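Local coordinates for lysine-sensitive aspartokinase 3 (Escherichia coli, PDB 2J0W), which catalyses the ATP-dependent phosphorylation of L-aspartate to 4-phospho-L-aspartate, the first step towards lysine, and is feedback-inhibited by lysine, at residues 5-9 and 201-205; 223-227 and 284-289. All coordinates share one frame. Numbering follows the deposited sequence.

Interaction 1: residues 5-9 and 201-205. With ASP (aspartic acid), chain B.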
ATOM      1  N   VAL A   5      37.027  14.352 -12.054  1.00 69.28           N
ATOM      2  CA  VAL A   5      36.533  13.414 -11.070  1.00 62.11           C
ATOM      3  C   VAL A   5      36.399  14.167  -9.762  1.00 59.67           C
ATOM      4  O   VAL A   5      37.254  14.988  -9.419  1.00 60.21           O
ATOM      5  CB  VAL A   5      37.488  12.222 -10.889  1.00 57.89           C
ATOM      6  CG1 VAL A   5      37.168  11.472  -9.599  1.00 54.45           C
ATOM      7  CG2 VAL A   5      37.353  11.287 -12.072  1.00 58.78           C
ATOM      8  N   VAL A   6      35.303  13.895  -9.062  1.00 56.57           N
ATOM      9  CA  VAL A   6      34.997  14.494  -7.767  1.00 52.98           C
ATOM     10  C   VAL A   6      35.177  13.408  -6.695  1.00 51.46           C
ATOM     11  O   VAL A   6      34.595  12.324  -6.800  1.00 49.13           O
ATOM     12  CB  VAL A   6      33.544  15.015  -7.754  1.00 59.69           C
ATOM     13  CG1 VAL A   6      33.186  15.545  -6.383  1.00 66.19           C
ATOM     14  CG2 VAL A   6      33.381  16.107  -8.805  1.00 55.53           C
ATOM     15  N   SER A   7      35.992  13.695  -5.680  1.00 53.71           N
ATOM     16  CA  SER A   7      36.265  12.737  -4.594  1.00 55.87           C
ATOM     17  C   SER A   7      35.668  13.158  -3.244  1.00 56.70           C
ATOM     18  O   SER A   7      35.730  14.331  -2.866  1.00 60.23           O
ATOM     19  CB  SER A   7      37.780  12.546  -4.426  1.00 51.72           C
ATOM     20  OG  SER A   7      38.343  11.865  -5.535  1.00 65.24           O
ATOM     21  N   LYS A   8      35.109  12.203  -2.507  1.00 52.57           N
ATOM     22  CA  LYS A   8      34.514  12.519  -1.214  1.00 52.53           C
ATOM     23  C   LYS A   8      35.107  11.703  -0.080  1.00 53.55           C
ATOM     24  O   LYS A   8      35.287  10.490  -0.192  1.00 54.42           O
ATOM     25  CB  LYS A   8      32.997  12.319  -1.267  1.00 49.85           C
ATOM     26  CG  LYS A   8      32.250  12.694   0.013  1.00 43.57           C
ATOM     27  CD  LYS A   8      32.204  11.550   1.020  1.00 39.02           C
ATOM     28  CE  LYS A   8      31.225  11.875   2.146  1.00 41.31           C
ATOM     29  NZ  LYS A   8      30.917  10.717   3.045  1.00 37.81           N
ATOM     30  N   PHE A   9      35.405  12.386   1.020  1.00 52.85           N
ATOM     31  CA  PHE A   9      35.993  11.748   2.189  1.00 48.69           C
ATOM     32  C   PHE A   9      35.144  11.983   3.423  1.00 43.43           C
ATOM     33  O   PHE A   9      34.768  13.123   3.729  1.00 40.18           O
ATOM     34  CB  PHE A   9      37.399  12.289   2.399  1.00 51.19           C
ATOM     35  CG  PHE A   9      38.319  12.022   1.245  1.00 53.00           C
ATOM     36  CD1 PHE A   9      39.018  10.819   1.159  1.00 52.36           C
ATOM     37  CD2 PHE A   9      38.491  12.977   0.242  1.00 53.06           C
ATOM     38  CE1 PHE A   9      39.878  10.568   0.097  1.00 50.62           C
ATOM     39  CE2 PHE A   9      39.345  12.739  -0.827  1.00 51.70           C
ATOM     40  CZ  PHE A   9      40.043  11.529  -0.899  1.00 53.77           C
ATOM     41  N   SER A 201      27.125  14.694   3.116  1.00 41.07           N
ATOM     42  CA  SER A 201      28.343  14.958   2.363  1.00 44.49           C
ATOM     43  C   SER A 201      28.396  14.120   1.082  1.00 42.12           C
ATOM     44  O   SER A 201      29.065  14.510   0.130  1.00 38.49           O
ATOM     45  CB  SER A 201      29.589  14.696   3.216  1.00 43.45           C
ATOM     46  OG  SER A 201      29.734  15.692   4.217  1.00 52.83           O
ATOM     47  N   ASP A 202      27.700  12.974   1.062  1.00 41.07           N
ATOM     48  CA  ASP A 202      27.678  12.116  -0.130  1.00 44.21           C
ATOM     49  C   ASP A 202      26.879  12.843  -1.182  1.00 45.88           C
ATOM     50  O   ASP A 202      27.267  12.945  -2.357  1.00 44.61           O
ATOM     51  CB  ASP A 202      26.972  10.778   0.120  1.00 38.98           C
ATOM     52  CG  ASP A 202      27.756   9.858   1.018  1.00 45.52           C
ATOM     53  OD1 ASP A 202      29.002   9.783   0.855  1.00 41.35           O
ATOM     54  OD2 ASP A 202      27.114   9.198   1.873  1.00 40.77           O
ATOM     55  N   TYR A 203      25.741  13.343  -0.730  1.00 45.63           N
ATOM     56  CA  TYR A 203      24.831  14.054  -1.592  1.00 49.44           C
ATOM     57  C   TYR A 203      25.553  15.232  -2.240  1.00 51.90           C
ATOM     58  O   TYR A 203      25.462  15.434  -3.454  1.00 55.76           O
ATOM     59  CB  TYR A 203      23.624  14.506  -0.769  1.00 49.65           C
ATOM     60  CG  TYR A 203      22.449  14.978  -1.584  1.00 54.53           C
ATOM     61  CD1 TYR A 203      22.314  14.626  -2.927  1.00 52.87           C
ATOM     62  CD2 TYR A 203      21.452  15.764  -1.004  1.00 54.20           C
ATOM     63  CE1 TYR A 203      21.216  15.046  -3.668  1.00 55.34           C
ATOM     64  CE2 TYR A 203      20.353  16.186  -1.735  1.00 48.00           C
ATOM     65  CZ  TYR A 203      20.237  15.822  -3.063  1.00 53.49           C
ATOM     66  OH  TYR A 203      19.126  16.204  -3.775  1.00 49.00           O
ATOM     67  N   THR A 204      26.299  15.990  -1.444  1.00 49.85           N
ATOM     68  CA  THR A 204      27.016  17.140  -1.974  1.00 44.38           C
ATOM     69  C   THR A 204      27.959  16.736  -3.099  1.00 41.19           C
ATOM     70  O   THR A 204      28.102  17.441  -4.096  1.00 38.02           O
ATOM     71  CB  THR A 204      27.853  17.836  -0.881  1.00 40.16           C
ATOM     72  OG1 THR A 204      26.990  18.297   0.162  1.00 54.76           O
ATOM     73  CG2 THR A 204      28.610  19.019  -1.466  1.00 27.60           C
ATOM     74  N   ALA A 205      28.612  15.598  -2.932  1.00 41.44           N
ATOM     75  CA  ALA A 205      29.563  15.144  -3.930  1.00 44.40           C
ATOM     76  C   ALA A 205      28.881  14.854  -5.250  1.00 45.00           C
ATOM     77  O   ALA A 205      29.379  15.237  -6.298  1.00 45.77           O
ATOM     78  CB  ALA A 205      30.299  13.919  -3.433  1.00 46.53           C
TER
HETATM   79  N   ASP B 502      29.248  15.738   8.676  1.00 42.44           N
HETATM   80  CA  ASP B 502      27.859  15.314   8.515  1.00 41.90           C
HETATM   81  C   ASP B 502      27.623  14.173   9.529  1.00 39.52           C
HETATM   82  O   ASP B 502      28.517  13.940  10.379  1.00 41.29           O
HETATM   83  CB  ASP B 502      27.610  14.895   7.033  1.00 43.10           C
HETATM   84  CG  ASP B 502      28.330  13.624   6.531  1.00 49.88           C
HETATM   85  OD1 ASP B 502      29.071  12.988   7.345  1.00 40.29           O
HETATM   86  OD2 ASP B 502      28.161  13.252   5.313  1.00 53.01           O
HETATM   87  OXT ASP B 502      26.546  13.489   9.436  1.00 42.23           O
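The ammonium group of Lys8 forms a hydrogen-bonded salt bridge with Asp202, NZ to OD1 measuring 3.1 Å. Lys8 NZ also lies 3.0 Å from O3B on the ADP β-phosphate, so one positive charge faces both a carboxylate and the nucleotide, while the Asp202 side chain lies about 4 Å from a bound magnesium ion. At the start of the helix, the backbone N of Ser201 donates a 2.8 Å hydrogen bond to OD2 of the substrate aspartate, the carboxylate that is phosphorylated; Arg198, Gly199, Glu119 and Thr45 supply further hydrogen bonds to this ligand. The Ser201 hydroxyl itself pairs with Ser39.

Behind these polar ends the contact is aliphatic. The aliphatic part of Lys8 runs along the helix, with CE 3.4 Å from Ser201 CB and CB 3.8 Å from Ala205 CB. Ala205 is small enough to let the strand come close: its CA is 6.2 Å from Lys8 CA. One strand repeat back, Val6 CG1 packs 3.8 Å from Ala205 O and 4.4 Å from Ala205 CB. Strand alternation thus directs Val6 and Lys8 to the helix, and Ser7 and Phe9 away from it.

The segment axes run almost exactly antiparallel, 174° apart and 8.6 Å at closest approach, which brings the N-terminal turn of the helix to the phosphate end of the strand. Within the amino acid kinase fold, strand 5-9 is a central strand of the main sheet, between strands 33-38 and 216-221; helix 200-211 covers one face, while Phe9 packs against helix 17-27.

Interaction 2: residues 223-227 and 284-289. With ADP (adenosine-5'-diphosphate), chain D.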
ATOM      1  N   VAL A 223      35.071   1.323   4.514  1.00 59.08           N
ATOM      2  CA  VAL A 223      34.737  -0.029   4.075  1.00 58.18           C
ATOM      3  C   VAL A 223      34.960  -0.078   2.571  1.00 60.68           C
ATOM      4  O   VAL A 223      34.444   0.758   1.842  1.00 64.41           O
ATOM      5  CB  VAL A 223      33.274  -0.361   4.390  1.00 54.69           C
ATOM      6  CG1 VAL A 223      32.671  -1.174   3.262  1.00 63.57           C
ATOM      7  CG2 VAL A 223      33.198  -1.122   5.694  1.00 40.19           C
ATOM      8  N   PRO A 224      35.716  -1.074   2.089  1.00 62.27           N
ATOM      9  CA  PRO A 224      36.036  -1.254   0.671  1.00 61.96           C
ATOM     10  C   PRO A 224      34.880  -1.652  -0.228  1.00 64.78           C
ATOM     11  O   PRO A 224      34.737  -2.827  -0.564  1.00 65.33           O
ATOM     12  CB  PRO A 224      37.113  -2.319   0.712  1.00 59.15           C
ATOM     13  CG  PRO A 224      36.627  -3.189   1.800  1.00 61.65           C
ATOM     14  CD  PRO A 224      36.241  -2.201   2.878  1.00 64.24           C
ATOM     15  N   GLY A 225      34.068  -0.667  -0.622  1.00 67.33           N
ATOM     16  CA  GLY A 225      32.931  -0.918  -1.499  1.00 68.19           C
ATOM     17  C   GLY A 225      31.571  -1.099  -0.841  1.00 67.11           C
ATOM     18  O   GLY A 225      31.408  -0.857   0.355  1.00 72.25           O
ATOM     19  N   ILE A 226      30.589  -1.519  -1.635  1.00 63.11           N
ATOM     20  CA  ILE A 226      29.227  -1.762  -1.160  1.00 59.95           C
ATOM     21  C   ILE A 226      29.064  -3.285  -0.987  1.00 58.85           C
ATOM     22  O   ILE A 226      29.302  -4.050  -1.924  1.00 57.72           O
ATOM     23  CB  ILE A 226      28.185  -1.237  -2.197  1.00 62.24           C
ATOM     24  CG1 ILE A 226      28.414   0.252  -2.468  1.00 59.46           C
ATOM     25  CG2 ILE A 226      26.762  -1.452  -1.693  1.00 52.03           C
ATOM     26  CD1 ILE A 226      27.539   0.806  -3.591  1.00 52.80           C
ATOM     27  N   TYR A 227      28.664  -3.725   0.200  1.00 55.73           N
ATOM     28  CA  TYR A 227      28.506  -5.154   0.452  1.00 58.20           C
ATOM     29  C   TYR A 227      27.075  -5.638   0.316  1.00 58.80           C
ATOM     30  O   TYR A 227      26.173  -4.846   0.094  1.00 61.82           O
ATOM     31  CB  TYR A 227      29.018  -5.501   1.848  1.00 62.82           C
ATOM     32  CG  TYR A 227      30.518  -5.465   1.951  1.00 66.84           C
ATOM     33  CD1 TYR A 227      31.234  -4.381   1.462  1.00 63.60           C
ATOM     34  CD2 TYR A 227      31.224  -6.522   2.517  1.00 69.10           C
ATOM     35  CE1 TYR A 227      32.613  -4.345   1.524  1.00 68.96           C
ATOM     36  CE2 TYR A 227      32.612  -6.496   2.588  1.00 66.27           C
ATOM     37  CZ  TYR A 227      33.299  -5.402   2.086  1.00 64.84           C
ATOM     38  OH  TYR A 227      34.671  -5.355   2.134  1.00 68.04           O
ATOM     39  N   ALA A 284      42.123  -2.911  -1.894  1.00 78.32           N
ATOM     40  CA  ALA A 284      41.260  -4.025  -1.578  1.00 76.77           C
ATOM     41  C   ALA A 284      40.233  -3.957  -2.693  1.00 73.65           C
ATOM     42  O   ALA A 284      39.692  -4.978  -3.110  1.00 74.39           O
ATOM     43  CB  ALA A 284      40.603  -3.840  -0.216  1.00 75.76           C
ATOM     44  N   GLY A 285      40.004  -2.741  -3.194  1.00 70.43           N
ATOM     45  CA  GLY A 285      39.048  -2.539  -4.270  1.00 72.29           C
ATOM     46  C   GLY A 285      37.632  -2.194  -3.817  1.00 73.53           C
ATOM     47  O   GLY A 285      37.087  -2.789  -2.881  1.00 73.55           O
ATOM     48  N   GLY A 286      37.019  -1.232  -4.493  1.00 71.94           N
ATOM     49  CA  GLY A 286      35.672  -0.847  -4.123  1.00 70.58           C
ATOM     50  C   GLY A 286      34.626  -1.254  -5.140  1.00 70.54           C
ATOM     51  O   GLY A 286      34.907  -1.987  -6.090  1.00 71.16           O
ATOM     52  N   THR A 287      33.410  -0.767  -4.929  1.00 69.42           N
ATOM     53  CA  THR A 287      32.285  -1.055  -5.804  1.00 65.67           C
ATOM     54  C   THR A 287      32.012   0.121  -6.713  1.00 63.06           C
ATOM     55  O   THR A 287      32.058   1.269  -6.281  1.00 61.23           O
ATOM     56  CB  THR A 287      30.997  -1.290  -5.010  1.00 68.32           C
ATOM     57  OG1 THR A 287      31.197  -2.350  -4.067  1.00 73.18           O
ATOM     58  CG2 THR A 287      29.857  -1.641  -5.954  1.00 67.17           C
ATOM     59  N   LEU A 288      31.719  -0.168  -7.971  1.00 63.80           N
ATOM     60  CA  LEU A 288      31.395   0.887  -8.909  1.00 64.91           C
ATOM     61  C   LEU A 288      29.901   0.827  -9.207  1.00 66.35           C
ATOM     62  O   LEU A 288      29.343  -0.234  -9.496  1.00 65.38           O
ATOM     63  CB  LEU A 288      32.193   0.740 -10.196  1.00 67.56           C
ATOM     64  CG  LEU A 288      31.805   1.798 -11.234  1.00 80.00           C
ATOM     65  CD1 LEU A 288      33.042   2.514 -11.771  1.00 77.58           C
ATOM     66  CD2 LEU A 288      31.024   1.125 -12.351  1.00 84.34           C
ATOM     67  N   VAL A 289      29.257   1.980  -9.112  1.00 66.43           N
ATOM     68  CA  VAL A 289      27.829   2.089  -9.352  1.00 64.37           C
ATOM     69  C   VAL A 289      27.646   2.754 -10.699  1.00 65.21           C
ATOM     70  O   VAL A 289      28.131   3.858 -10.914  1.00 66.46           O
ATOM     71  CB  VAL A 289      27.163   2.946  -8.254  1.00 53.57           C
ATOM     72  CG1 VAL A 289      25.682   3.101  -8.534  1.00 47.73           C
ATOM     73  CG2 VAL A 289      27.390   2.294  -6.890  1.00 36.69           C
TER
HETATM   74  PB  ADP D 820      31.312   7.988   5.766  1.00 54.19           P
HETATM   75  O1B ADP D 820      32.449   7.535   4.932  1.00 58.10           O
HETATM   76  O2B ADP D 820      31.717   9.053   6.756  1.00 57.23           O
HETATM   77  O3B ADP D 820      30.115   8.483   4.887  1.00 61.57           O
HETATM   78  PA  ADP D 820      29.473   6.210   7.152  1.00 48.62           P
HETATM   79  O1A ADP D 820      29.604   5.683   8.533  1.00 40.42           O
HETATM   80  O2A ADP D 820      28.467   7.298   6.953  1.00 47.24           O
HETATM   81  O3A ADP D 820      30.868   6.720   6.625  1.00 40.30           O
HETATM   82  O5' ADP D 820      29.123   4.871   6.324  1.00 49.04           O
HETATM   83  C5' ADP D 820      29.976   3.717   6.043  1.00 39.04           C
HETATM   84  C4' ADP D 820      29.347   2.527   6.744  1.00 39.60           C
HETATM   85  O4' ADP D 820      27.983   2.170   6.376  1.00 46.89           O
HETATM   86  C3' ADP D 820      30.052   1.197   6.685  1.00 48.89           C
HETATM   87  O3' ADP D 820      31.230   1.404   7.497  1.00 52.51           O
HETATM   88  C2' ADP D 820      28.992   0.287   7.268  1.00 46.84           C
HETATM   89  O2' ADP D 820      29.001   0.320   8.685  1.00 53.91           O
HETATM   90  C1' ADP D 820      27.710   0.828   6.744  1.00 50.60           C
HETATM   91  N9  ADP D 820      27.005  -0.024   5.673  1.00 54.44           N
HETATM   92  C8  ADP D 820      25.694  -0.329   5.785  1.00 55.18           C
HETATM   93  N7  ADP D 820      25.203  -1.066   4.811  1.00 55.99           N
HETATM   94  C5  ADP D 820      26.257  -1.248   4.003  1.00 52.39           C
HETATM   95  C6  ADP D 820      26.361  -1.981   2.763  1.00 55.22           C
HETATM   96  N6  ADP D 820      25.381  -2.596   2.197  1.00 55.44           N
HETATM   97  N1  ADP D 820      27.643  -1.968   2.182  1.00 59.68           N
HETATM   98  C2  ADP D 820      28.740  -1.307   2.761  1.00 57.86           C
HETATM   99  N3  ADP D 820      28.638  -0.618   3.934  1.00 52.07           N
HETATM  100  C4  ADP D 820      27.410  -0.617   4.508  1.00 49.01           C
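Ile226 lays its side chain against Val289, CD1 to CG2 at 3.6 Å, and its backbone N donates a short 2.6 Å hydrogen bond to Thr287 OG1, a hydroxyl also bonded to Ile240 O. Gly225 makes this approach possible: its CA is 3.4 Å from Thr287 OG1 and 3.8 Å from Gly286 CA, where a β-carbon would collide with the hydroxyl, and its positive phi likewise suits glycine. Pro224 centres an inverse gamma turn, closed by a weak bond from Gly225 N to Val223 O, and rests its CB 3.9 Å from Ala284 CB.

The turn delivers Tyr227 to the nucleotide. Its N donates to ADP N1 at 2.8 Å and its O accepts from ADP N6 at 3.2 Å, a backbone pairing that reads the adenine edge. In the main sheet, the short strand 226-227 is outermost within the chain, and strand 239-244 separates it from strand 287-290, which is flanked on its other side by strand 274-278.

Both contacts belong to the same mixed sheet and serve the same ADP from different ends: interaction 1 lies by the phosphates and the substrate, interaction 2 by the adenine. Their centres are 15 Å apart and their nearest atoms about 10 Å, so they do not touch. Interaction 1 is wholly buried and joins a central strand to a covering helix, with a charged pair at its tip. Interaction 2 is partly buried near the sheet margin, reaching solvent at Ala284, and joins loop and strand residues through an uncharged hydrogen bond, glycine packing and apolar side chains. Side-chain charge thus meets the phosphates, whereas backbone N and O groups meet the base.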